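R.MvaI (Kocuria varians, PDB 2OAA) is a restriction endonuclease of the PD-(D/E)XK clan that probably cleaves double-stranded DNA with the help of bound divalent metal ions. Local coordinates at residues K161-I166 and T191-Q196; I125-Q130 and W150-L155. All blocks are in the same frame, centred on the assembly; numbering follows the deposited sequence. Where two conformers were deposited one is given.

Contact 1 (K161-I166 and T191-Q196); sequences KKLKYI and TDLTVQ. With nucleotides of chain A.
T191 brings its CG2 methyl to the rim of the Y165 ring, 4.0 Å from CD1, close to where strand 179-191 ends beside its antiparallel neighbour 165-176 in the mixed sheet of this PD-(D/E)XK nuclease. With OG1 between the backbone N and the carbonyl carbon (chi1 58°), CG2 of T191 lies anti to the carbonyl carbon and faces the Y165 ring and K164 O. Water 3 accepts from D192 N over 2.8 Å and donates to K164 O. The next residue is bridged twice: water 1 links L163 O to L193 N, and water 2, donating to L163 O as well, lies 2.6 Å from L193 O. Water thus does the polar joining here, since no direct hydrogen bond crosses. L193 CD2 adds loose apolar packing, 4.4 Å from L163 CD1 and equally far from I166 CD1; L163 also touches E58, a calcium ligand. T194 then N-caps helix 195-204 through OG1, which bonds to S197 N. On the first segment, K162 runs extended to a bend at its last torsion (chi4 87°), and its NZ grips two successive DNA phosphates, 2.7 Å from OP1 of DC6 and 2.9 Å from OP2 of DT7, both of chain A.

Contact 2 (I125-Q130 and W150-L155); sequences IDWESQ and WSFDSL. With CA (calcium ion), chain J.
F152 reaches segment 125-130 through both its backbone and its ring. F152 N donates to Q130 O over 2.9 Å in a nearly straight bond (167° at the hydrogen), although the donor sits above the carbonyl plane rather than on a lone pair. From CB, which touches Q130 CB and O, the side chain turns to put CG beside the backbone N (chi1 -82°), and this lays the ring against Q130. F152 CD1 is 3.2 Å from Q130 C, while Q130 CA stands 3.7 Å from the centroid of the F152 ring, almost on the ring normal, in a CH-pi contact; F152 CE1 lies against the same Q130 C and CA. F152 CD2 meets the other end of the glutamine, 3.2 Å from Q130 OE1, because that chain bends at its second torsion and curls back. The amide is fixed in turn by Q130 NE2 donating to W127 O at 2.8 Å. The F152 ring edge, led by F152 CE2 3.7 Å from W127 CE3, points at the face of the W127 six-membered ring in an offset edge-to-face pair, planes 88° apart; E203 holds the indole NE1. At the tip, F152 CZ meets I125 CG2 3.9 Å away at the ring edge. Replacing F152 by an alanine takes away the ring edge that W127 and I125 CG2 pack on, and is likely to open a gap beside Q130. S151 OG caps helix 152-162 by accepting from S154 N, and D126 OD1 accepts from S129 N, an Asx motif at the turn joining antiparallel strands 119-126 and 131-138, beside a calcium site where I125 O (2.3 Å from the calcium ion), five waters and D124 OD1 are the ligands.

How the contacts relate
Along the chain the two contacts follow in series, neither nesting nor crossing. Contact 2 comes first: 125-130 meets 150-155, closing a loop that holds strands 131-138 and 143-151 of the three-stranded sheet. Helix 152-162 starts inside this contact and ends inside contact 1, where 161-166 meets 191-196 and closes the hairpin of strands 165-176 and 179-191. The chain then doubles back, for helix 195-204, beginning in contact 1, returns to contact 2: V195 CG2 packs 3.5 Å from F152 O, and Q196 O lies 3.7 Å from W127 CH2. With centres 16 Å apart, the pair ties the calcium-bearing end of strand 119-126 to the mixed sheet through two helices.

Contact 1 (K161-I166 and T191-Q196)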
ATOM      1  N   LYS E 161       8.551   2.672  12.519  1.00  8.67           N
ATOM      2  CA  LYS E 161       7.425   2.286  13.383  1.00  9.24           C
ATOM      3  C   LYS E 161       6.884   0.907  12.995  1.00  8.88           C
ATOM      4  O   LYS E 161       6.525   0.096  13.857  1.00  9.97           O
ATOM      5  CB  LYS E 161       6.245   3.265  13.253  1.00  9.73           C
ATOM      6  CG  LYS E 161       6.433   4.683  13.756  1.00 12.11           C
ATOM      7  CD  LYS E 161       5.187   5.506  13.427  0.50 11.13           C
ATOM      8  CE  LYS E 161       5.375   6.990  13.717  0.50 12.97           C
ATOM      9  NZ  LYS E 161       4.292   7.805  13.091  0.50 13.93           N
ATOM     10  N   LYS E 162       6.812   0.652  11.694  1.00  8.69           N
ATOM     11  CA  LYS E 162       5.930  -0.391  11.155  1.00  8.57           C
ATOM     12  C   LYS E 162       6.671  -1.516  10.430  1.00  8.24           C
ATOM     13  O   LYS E 162       6.240  -2.679  10.477  1.00  7.81           O
ATOM     14  CB  LYS E 162       4.903   0.261  10.197  1.00  8.44           C
ATOM     15  CG  LYS E 162       3.790  -0.643   9.684  1.00  9.16           C
ATOM     16  CD  LYS E 162       3.105   0.031   8.483  1.00  8.98           C
ATOM     17  CE  LYS E 162       2.027  -0.824   7.848  1.00 11.82           C
ATOM     18  NZ  LYS E 162       0.715  -0.624   8.502  1.00 10.73           N
ATOM     19  N   LEU E 163       7.779  -1.183   9.757  1.00  7.69           N
ATOM     20  CA  LEU E 163       8.263  -2.045   8.656  1.00  7.84           C
ATOM     21  C   LEU E 163       9.724  -2.573   8.799  1.00  8.42           C
ATOM     22  O   LEU E 163      10.366  -2.850   7.784  1.00  9.25           O
ATOM     23  CB  LEU E 163       8.090  -1.349   7.298  1.00  7.18           C
ATOM     24  CG  LEU E 163       6.648  -1.040   6.890  1.00  7.56           C
ATOM     25  CD1 LEU E 163       6.697  -0.306   5.562  1.00  9.72           C
ATOM     26  CD2 LEU E 163       5.788  -2.281   6.769  1.00  8.65           C
ATOM     27  N   LYS E 164      10.190  -2.767  10.024  1.00  9.40           N
ATOM     28  CA  LYS E 164      11.526  -3.349  10.247  1.00 10.11           C
ATOM     29  C   LYS E 164      11.576  -4.793   9.738  1.00  9.45           C
ATOM     30  O   LYS E 164      12.550  -5.210   9.105  1.00 10.27           O
ATOM     31  CB  LYS E 164      11.869  -3.284  11.734  1.00 10.92           C
ATOM     32  CG  LYS E 164      13.230  -3.843  12.148  0.50 11.21           C
ATOM     33  CD  LYS E 164      13.522  -3.510  13.633  0.50 11.23           C
ATOM     34  CE  LYS E 164      12.318  -3.791  14.560  0.50 14.06           C
ATOM     35  NZ  LYS E 164      12.381  -3.163  15.924  0.50 13.57           N
ATOM     36  N   TYR E 165      10.508  -5.550   9.997  1.00  8.52           N
ATOM     37  CA  TYR E 165      10.438  -6.933   9.572  1.00  7.94           C
ATOM     38  C   TYR E 165       9.109  -7.140   8.874  1.00  7.46           C
ATOM     39  O   TYR E 165       8.062  -7.044   9.514  1.00  8.23           O
ATOM     40  CB  TYR E 165      10.527  -7.902  10.771  1.00  8.82           C
ATOM     41  CG  TYR E 165      11.640  -7.627  11.758  1.00  8.96           C
ATOM     42  CD1 TYR E 165      12.977  -7.861  11.427  1.00 12.03           C
ATOM     43  CD2 TYR E 165      11.345  -7.172  13.034  1.00  9.79           C
ATOM     44  CE1 TYR E 165      13.991  -7.623  12.349  1.00 12.67           C
ATOM     45  CE2 TYR E 165      12.354  -6.931  13.957  1.00 12.23           C
ATOM     46  CZ  TYR E 165      13.663  -7.156  13.611  1.00 12.13           C
ATOM     47  OH  TYR E 165      14.642  -6.901  14.542  1.00 14.14           O
ATOM     48  N   ILE E 166       9.136  -7.425   7.576  1.00  6.79           N
ATOM     49  CA  ILE E 166       7.888  -7.596   6.830  1.00  6.52           C
ATOM     50  C   ILE E 166       7.698  -9.064   6.417  1.00  6.50           C
ATOM     51  O   ILE E 166       8.397  -9.549   5.526  1.00  7.19           O
ATOM     52  CB  ILE E 166       7.855  -6.702   5.579  1.00  6.36           C
ATOM     53  CG1 ILE E 166       8.212  -5.246   5.933  1.00  6.62           C
ATOM     54  CG2 ILE E 166       6.491  -6.816   4.892  1.00  7.12           C
ATOM     55  CD1 ILE E 166       8.379  -4.349   4.708  1.00  7.99           C
ATOM     56  N   THR E 191      13.376  -7.641   4.811  1.00  7.06           N
ATOM     57  CA  THR E 191      14.043  -6.769   5.775  1.00  8.35           C
ATOM     58  C   THR E 191      14.919  -5.767   5.042  1.00  8.40           C
ATOM     59  O   THR E 191      15.120  -5.885   3.828  1.00  7.23           O
ATOM     60  CB  THR E 191      14.922  -7.590   6.752  1.00  8.52           C
ATOM     61  OG1 THR E 191      15.885  -8.351   6.014  1.00  9.89           O
ATOM     62  CG2 THR E 191      14.069  -8.531   7.588  1.00 10.04           C
ATOM     63  N   ASP E 192      15.438  -4.792   5.784  1.00  8.91           N
ATOM     64  CA  ASP E 192      16.411  -3.818   5.268  1.00  9.82           C
ATOM     65  C   ASP E 192      15.842  -2.809   4.265  1.00  9.31           C
ATOM     66  O   ASP E 192      16.596  -2.183   3.524  1.00  9.21           O
ATOM     67  CB  ASP E 192      17.660  -4.527   4.689  1.00 10.88           C
ATOM     68  CG  ASP E 192      18.563  -5.130   5.762  1.00 15.98           C
ATOM     69  OD1 ASP E 192      18.462  -4.743   6.947  1.00 19.85           O
ATOM     70  OD2 ASP E 192      19.407  -5.982   5.399  1.00 21.50           O
ATOM     71  N   LEU E 193      14.521  -2.641   4.242  1.00  8.49           N
ATOM     72  CA  LEU E 193      13.924  -1.526   3.503  1.00  8.79           C
ATOM     73  C   LEU E 193      14.239  -0.253   4.282  1.00  8.49           C
ATOM     74  O   LEU E 193      13.970  -0.180   5.480  1.00  9.45           O
ATOM     75  CB  LEU E 193      12.405  -1.708   3.328  1.00  8.93           C
ATOM     76  CG  LEU E 193      11.630  -0.619   2.570  1.00  9.88           C
ATOM     77  CD1 LEU E 193      11.940  -0.628   1.084  1.00 10.55           C
ATOM     78  CD2 LEU E 193      10.147  -0.834   2.810  1.00 10.33           C
ATOM     79  N   THR E 194      14.847   0.722   3.614  1.00  7.52           N
ATOM     80  CA  THR E 194      15.223   1.986   4.230  1.00  6.95           C
ATOM     81  C   THR E 194      14.579   3.120   3.437  1.00  6.84           C
ATOM     82  O   THR E 194      14.073   2.898   2.343  1.00  6.03           O
ATOM     83  CB  THR E 194      16.746   2.199   4.192  1.00  7.31           C
ATOM     84  OG1 THR E 194      17.158   2.287   2.818  1.00  8.09           O
ATOM     85  CG2 THR E 194      17.482   1.057   4.865  1.00  8.29           C
ATOM     86  N   VAL E 195      14.609   4.347   3.956  1.00  6.77           N
ATOM     87  CA  VAL E 195      14.015   5.451   3.208  1.00  7.12           C
ATOM     88  C   VAL E 195      14.812   5.682   1.917  1.00  6.39           C
ATOM     89  O   VAL E 195      14.254   6.062   0.891  1.00  7.62           O
ATOM     90  CB  VAL E 195      13.857   6.744   4.067  1.00  7.24           C
ATOM     91  CG1 VAL E 195      15.224   7.375   4.418  1.00  8.72           C
ATOM     92  CG2 VAL E 195      12.942   7.734   3.382  1.00  9.44           C
ATOM     93  N   GLN E 196      16.114   5.401   1.981  1.00  6.29           N
ATOM     94  CA  GLN E 196      16.962   5.561   0.812  1.00  6.59           C
ATOM     95  C   GLN E 196      16.649   4.511  -0.254  1.00  5.85           C
ATOM     96  O   GLN E 196      16.607   4.826  -1.447  1.00  5.31           O
ATOM     97  CB  GLN E 196      18.431   5.476   1.217  1.00  6.57           C
ATOM     98  CG  GLN E 196      18.917   6.669   2.038  1.00  9.17           C
ATOM     99  CD  GLN E 196      18.595   6.562   3.518  1.00 12.75           C
ATOM    100  OE1 GLN E 196      18.248   5.490   4.020  1.00 13.47           O
ATOM    101  NE2 GLN E 196      18.712   7.682   4.223  1.00 12.37           N
TER
ATOM    102  P    DC A   6      -1.097   2.594   8.117  1.00  4.37           P
ATOM    103  OP1  DC A   6       0.148   2.041   8.712  1.00  4.64           O
ATOM    104  OP2  DC A   6      -1.113   3.003   6.689  1.00  4.66           O
ATOM    105  O5'  DC A   6      -2.276   1.554   8.342  1.00  3.86           O
ATOM    106  C5'  DC A   6      -2.546   1.034   9.641  1.00  4.67           C
ATOM    107  C4'  DC A   6      -3.768   0.149   9.599  1.00  3.36           C
ATOM    108  O4'  DC A   6      -4.949   0.902   9.248  1.00  3.79           O
ATOM    109  C3'  DC A   6      -3.719  -0.939   8.539  1.00  3.23           C
ATOM    110  O3'  DC A   6      -2.874  -2.011   8.947  1.00  4.33           O
ATOM    111  C2'  DC A   6      -5.176  -1.335   8.466  1.00  3.47           C
ATOM    112  C1'  DC A   6      -5.850   0.038   8.550  1.00  3.51           C
ATOM    113  N1   DC A   6      -6.130   0.630   7.230  1.00  2.45           N
ATOM    114  C2   DC A   6      -7.170   0.092   6.476  1.00  3.23           C
ATOM    115  O2   DC A   6      -7.781  -0.890   6.924  1.00  4.21           O
ATOM    116  N3   DC A   6      -7.480   0.643   5.280  1.00  3.75           N
ATOM    117  C4   DC A   6      -6.783   1.690   4.829  1.00  2.75           C
ATOM    118  N4   DC A   6      -7.144   2.220   3.658  1.00  3.81           N
ATOM    119  C5   DC A   6      -5.693   2.244   5.567  1.00  3.13           C
ATOM    120  C6   DC A   6      -5.405   1.688   6.753  1.00  3.91           C
ATOM    121  P    DT A   7      -2.119  -2.889   7.833  1.00  5.01           P
ATOM    122  OP1  DT A   7      -1.434  -3.960   8.602  1.00  5.34           O
ATOM    123  OP2  DT A   7      -1.328  -1.987   6.963  1.00  5.51           O
ATOM    124  O5'  DT A   7      -3.297  -3.535   6.980  1.00  3.72           O
ATOM    125  C5'  DT A   7      -4.132  -4.536   7.556  1.00  3.25           C
ATOM    126  C4'  DT A   7      -5.234  -4.923   6.598  1.00  3.42           C
ATOM    127  O4'  DT A   7      -6.087  -3.800   6.286  1.00  3.82           O
ATOM    128  C3'  DT A   7      -4.780  -5.399   5.233  1.00  3.34           C
ATOM    129  O3'  DT A   7      -4.217  -6.708   5.314  1.00  3.95           O
ATOM    130  C2'  DT A   7      -6.088  -5.344   4.475  1.00  4.10           C
ATOM    131  C1'  DT A   7      -6.647  -4.007   4.984  1.00  3.26           C
ATOM    132  N1   DT A   7      -6.259  -2.872   4.121  1.00  4.28           N
ATOM    133  C2   DT A   7      -7.035  -2.643   3.011  1.00  3.72           C
ATOM    134  O2   DT A   7      -8.022  -3.306   2.748  1.00  4.33           O
ATOM    135  N3   DT A   7      -6.608  -1.612   2.213  1.00  3.44           N
ATOM    136  C4   DT A   7      -5.507  -0.806   2.409  1.00  5.09           C
ATOM    137  O4   DT A   7      -5.240   0.071   1.591  1.00  4.05           O
ATOM    138  C5   DT A   7      -4.740  -1.092   3.605  1.00  3.77           C
ATOM    139  C7   DT A   7      -3.524  -0.271   3.900  1.00  4.81           C
ATOM    140  C6   DT A   7      -5.155  -2.091   4.399  1.00  3.81           C
TER
HETATM  141  O   HOH W   1      11.996  -4.104   5.726  1.00 18.19           O
HETATM  142  O   HOH W   2      12.024  -0.668   7.064  1.00 29.50           O
HETATM  143  O   HOH W   3      14.909  -4.155   8.410  1.00 18.84           O

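Contact 2 (I125-Q130 and W150-L155)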
ATOM      1  N   ILE E 125      11.870  12.767  -6.831  1.00  7.03           N
ATOM      2  CA  ILE E 125      12.644  12.533  -5.634  1.00  7.17           C
ATOM      3  C   ILE E 125      13.710  13.608  -5.589  1.00  7.16           C
ATOM      4  O   ILE E 125      14.587  13.673  -6.466  1.00  7.64           O
ATOM      5  CB  ILE E 125      13.304  11.160  -5.605  1.00  7.41           C
ATOM      6  CG1 ILE E 125      12.255  10.055  -5.788  1.00  8.62           C
ATOM      7  CG2 ILE E 125      14.090  10.996  -4.307  1.00  8.06           C
ATOM      8  CD1 ILE E 125      11.221   9.942  -4.664  1.00  8.58           C
ATOM      9  N   ASP E 126      13.617  14.465  -4.580  1.00  6.47           N
ATOM     10  CA  ASP E 126      14.546  15.581  -4.447  1.00  7.12           C
ATOM     11  C   ASP E 126      15.576  15.172  -3.412  1.00  6.98           C
ATOM     12  O   ASP E 126      15.367  15.313  -2.207  1.00  7.09           O
ATOM     13  CB  ASP E 126      13.780  16.839  -4.034  1.00  7.67           C
ATOM     14  CG  ASP E 126      14.657  18.069  -3.956  1.00  9.67           C
ATOM     15  OD1 ASP E 126      15.907  17.945  -3.899  1.00 11.38           O
ATOM     16  OD2 ASP E 126      14.078  19.180  -3.901  1.00 13.88           O
ATOM     17  N   TRP E 127      16.690  14.625  -3.887  1.00  6.21           N
ATOM     18  CA  TRP E 127      17.709  14.096  -2.998  1.00  6.50           C
ATOM     19  C   TRP E 127      18.458  15.202  -2.247  1.00  6.70           C
ATOM     20  O   TRP E 127      18.975  14.965  -1.170  1.00  8.28           O
ATOM     21  CB  TRP E 127      18.696  13.231  -3.778  1.00  6.44           C
ATOM     22  CG  TRP E 127      18.100  11.981  -4.350  1.00  4.82           C
ATOM     23  CD1 TRP E 127      17.692  11.779  -5.640  1.00  5.92           C
ATOM     24  CD2 TRP E 127      17.875  10.752  -3.656  1.00  5.09           C
ATOM     25  NE1 TRP E 127      17.213  10.490  -5.787  1.00  7.00           N
ATOM     26  CE2 TRP E 127      17.315   9.845  -4.583  1.00  5.78           C
ATOM     27  CE3 TRP E 127      18.085  10.329  -2.335  1.00  4.16           C
ATOM     28  CZ2 TRP E 127      16.976   8.540  -4.237  1.00  6.24           C
ATOM     29  CZ3 TRP E 127      17.754   9.027  -1.988  1.00  5.80           C
ATOM     30  CH2 TRP E 127      17.193   8.145  -2.945  1.00  5.31           C
ATOM     31  N   GLU E 128      18.526  16.401  -2.823  1.00  7.13           N
ATOM     32  CA  GLU E 128      19.152  17.532  -2.134  1.00  8.15           C
ATOM     33  C   GLU E 128      18.346  17.983  -0.911  1.00  7.88           C
ATOM     34  O   GLU E 128      18.900  18.138   0.182  1.00  8.67           O
ATOM     35  CB  GLU E 128      19.385  18.705  -3.095  1.00  8.23           C
ATOM     36  CG  GLU E 128      19.855  19.973  -2.394  1.00  9.65           C
ATOM     37  CD  GLU E 128      20.178  21.112  -3.348  1.00 10.50           C
ATOM     38  OE1 GLU E 128      20.402  20.855  -4.552  0.50 10.54           O
ATOM     39  OE2 GLU E 128      20.213  22.269  -2.877  0.50 11.49           O
ATOM     40  N   SER E 129      17.041  18.154  -1.122  0.50  7.91           N
ATOM     41  CA  SER E 129      16.121  18.647  -0.100  0.50  8.20           C
ATOM     42  C   SER E 129      15.496  17.528   0.725  0.50  7.99           C
ATOM     43  O   SER E 129      14.764  17.802   1.679  0.50  8.00           O
ATOM     44  CB  SER E 129      15.012  19.482  -0.744  0.50  8.39           C
ATOM     45  OG  SER E 129      15.545  20.621  -1.396  0.50 10.21           O
ATOM     46  N   GLN E 130      15.784  16.282   0.354  1.00  7.75           N
ATOM     47  CA  GLN E 130      15.277  15.093   1.069  1.00  7.26           C
ATOM     48  C   GLN E 130      13.741  15.124   1.195  1.00  7.01           C
ATOM     49  O   GLN E 130      13.172  14.986   2.281  1.00  6.75           O
ATOM     50  CB  GLN E 130      15.963  14.934   2.435  1.00  7.82           C
ATOM     51  CG  GLN E 130      17.473  14.867   2.347  1.00 11.05           C
ATOM     52  CD  GLN E 130      17.951  13.468   2.162  1.00 14.60           C
ATOM     53  OE1 GLN E 130      17.901  12.657   3.090  1.00 16.72           O
ATOM     54  NE2 GLN E 130      18.426  13.160   0.959  1.00 16.46           N
ATOM     55  N   TRP E 150       6.264  14.776   0.739  1.00  4.14           N
ATOM     56  CA  TRP E 150       6.545  14.037   1.962  1.00  4.04           C
ATOM     57  C   TRP E 150       8.017  14.205   2.275  1.00  5.08           C
ATOM     58  O   TRP E 150       8.863  14.004   1.409  1.00  6.08           O
ATOM     59  CB  TRP E 150       6.301  12.541   1.763  1.00  4.51           C
ATOM     60  CG  TRP E 150       4.885  12.148   1.434  1.00  4.09           C
ATOM     61  CD1 TRP E 150       3.979  11.596   2.294  1.00  6.52           C
ATOM     62  CD2 TRP E 150       4.236  12.234   0.158  1.00  4.62           C
ATOM     63  NE1 TRP E 150       2.808  11.333   1.636  1.00  4.68           N
ATOM     64  CE2 TRP E 150       2.929  11.721   0.324  1.00  4.38           C
ATOM     65  CE3 TRP E 150       4.627  12.702  -1.105  1.00  6.53           C
ATOM     66  CZ2 TRP E 150       2.005  11.678  -0.725  1.00  6.36           C
ATOM     67  CZ3 TRP E 150       3.723  12.652  -2.157  1.00  6.47           C
ATOM     68  CH2 TRP E 150       2.413  12.139  -1.956  1.00  6.49           C
ATOM     69  N   SER E 151       8.334  14.545   3.516  1.00  5.23           N
ATOM     70  CA  SER E 151       9.742  14.596   3.916  1.00  5.27           C
ATOM     71  C   SER E 151      10.310  13.180   4.022  1.00  5.61           C
ATOM     72  O   SER E 151       9.578  12.234   4.354  1.00  5.29           O
ATOM     73  CB  SER E 151       9.896  15.348   5.236  1.00  5.85           C
ATOM     74  OG  SER E 151       9.304  14.631   6.313  1.00  6.18           O
ATOM     75  N   PHE E 152      11.604  13.017   3.729  1.00  4.97           N
ATOM     76  CA  PHE E 152      12.242  11.717   3.957  1.00  5.86           C
ATOM     77  C   PHE E 152      12.058  11.320   5.417  1.00  5.95           C
ATOM     78  O   PHE E 152      11.803  10.152   5.710  1.00  6.81           O
ATOM     79  CB  PHE E 152      13.750  11.739   3.653  1.00  6.03           C
ATOM     80  CG  PHE E 152      14.115  11.580   2.198  1.00  6.30           C
ATOM     81  CD1 PHE E 152      13.247  11.929   1.170  1.00  6.26           C
ATOM     82  CD2 PHE E 152      15.372  11.109   1.863  1.00  6.38           C
ATOM     83  CE1 PHE E 152      13.637  11.811  -0.173  1.00  6.97           C
ATOM     84  CE2 PHE E 152      15.766  10.988   0.524  1.00  6.99           C
ATOM     85  CZ  PHE E 152      14.899  11.333  -0.483  1.00  7.59           C
ATOM     86  N   ASP E 153      12.180  12.287   6.328  1.00  6.41           N
ATOM     87  CA  ASP E 153      12.021  12.000   7.755  1.00  7.28           C
ATOM     88  C   ASP E 153      10.654  11.397   8.087  1.00  7.50           C
ATOM     89  O   ASP E 153      10.561  10.468   8.890  1.00  7.69           O
ATOM     90  CB  ASP E 153      12.251  13.258   8.596  1.00  8.34           C
ATOM     91  CG  ASP E 153      13.719  13.583   8.786  0.50  9.76           C
ATOM     92  OD1 ASP E 153      14.588  12.761   8.421  0.50 12.50           O
ATOM     93  OD2 ASP E 153      14.001  14.677   9.315  0.50 13.23           O
ATOM     94  N   SER E 154       9.595  11.926   7.487  0.50  6.77           N
ATOM     95  CA  SER E 154       8.272  11.389   7.743  0.50  6.84           C
ATOM     96  C   SER E 154       8.209   9.936   7.291  0.50  6.70           C
ATOM     97  O   SER E 154       7.753   9.064   8.039  0.50  7.14           O
ATOM     98  CB  SER E 154       7.200  12.219   7.051  0.50  7.08           C
ATOM     99  OG  SER E 154       5.927  11.634   7.253  0.50  6.58           O
ATOM    100  N   LEU E 155       8.702   9.668   6.085  1.00  6.58           N
ATOM    101  CA  LEU E 155       8.638   8.315   5.530  1.00  6.13           C
ATOM    102  C   LEU E 155       9.487   7.357   6.348  1.00  6.40           C
ATOM    103  O   LEU E 155       9.050   6.242   6.668  1.00  5.96           O
ATOM    104  CB  LEU E 155       9.029   8.303   4.047  1.00  6.38           C
ATOM    105  CG  LEU E 155       8.160   9.229   3.185  1.00  5.44           C
ATOM    106  CD1 LEU E 155       8.620   9.146   1.738  1.00  7.16           C
ATOM    107  CD2 LEU E 155       6.669   8.913   3.314  1.00  6.14           C
TER
HETATM  108 CA    CA J 607      15.307  14.459  -8.498  0.50  9.83          CA
HETATM  109  O   HOH W   4      14.088  12.279  -8.997  1.00 29.40           O
HETATM  110  O   HOH W   5      17.372  15.028  -6.942  1.00 16.40           O
HETATM  111  O   HOH W   6      14.936  16.866  -7.772  1.00 20.62           O
HETATM  112  O   HOH W   7      16.505  15.658 -10.096  1.00 27.47           O
HETATM  113  O   HOH W   8      17.032  12.740  -8.961  1.00 23.73           O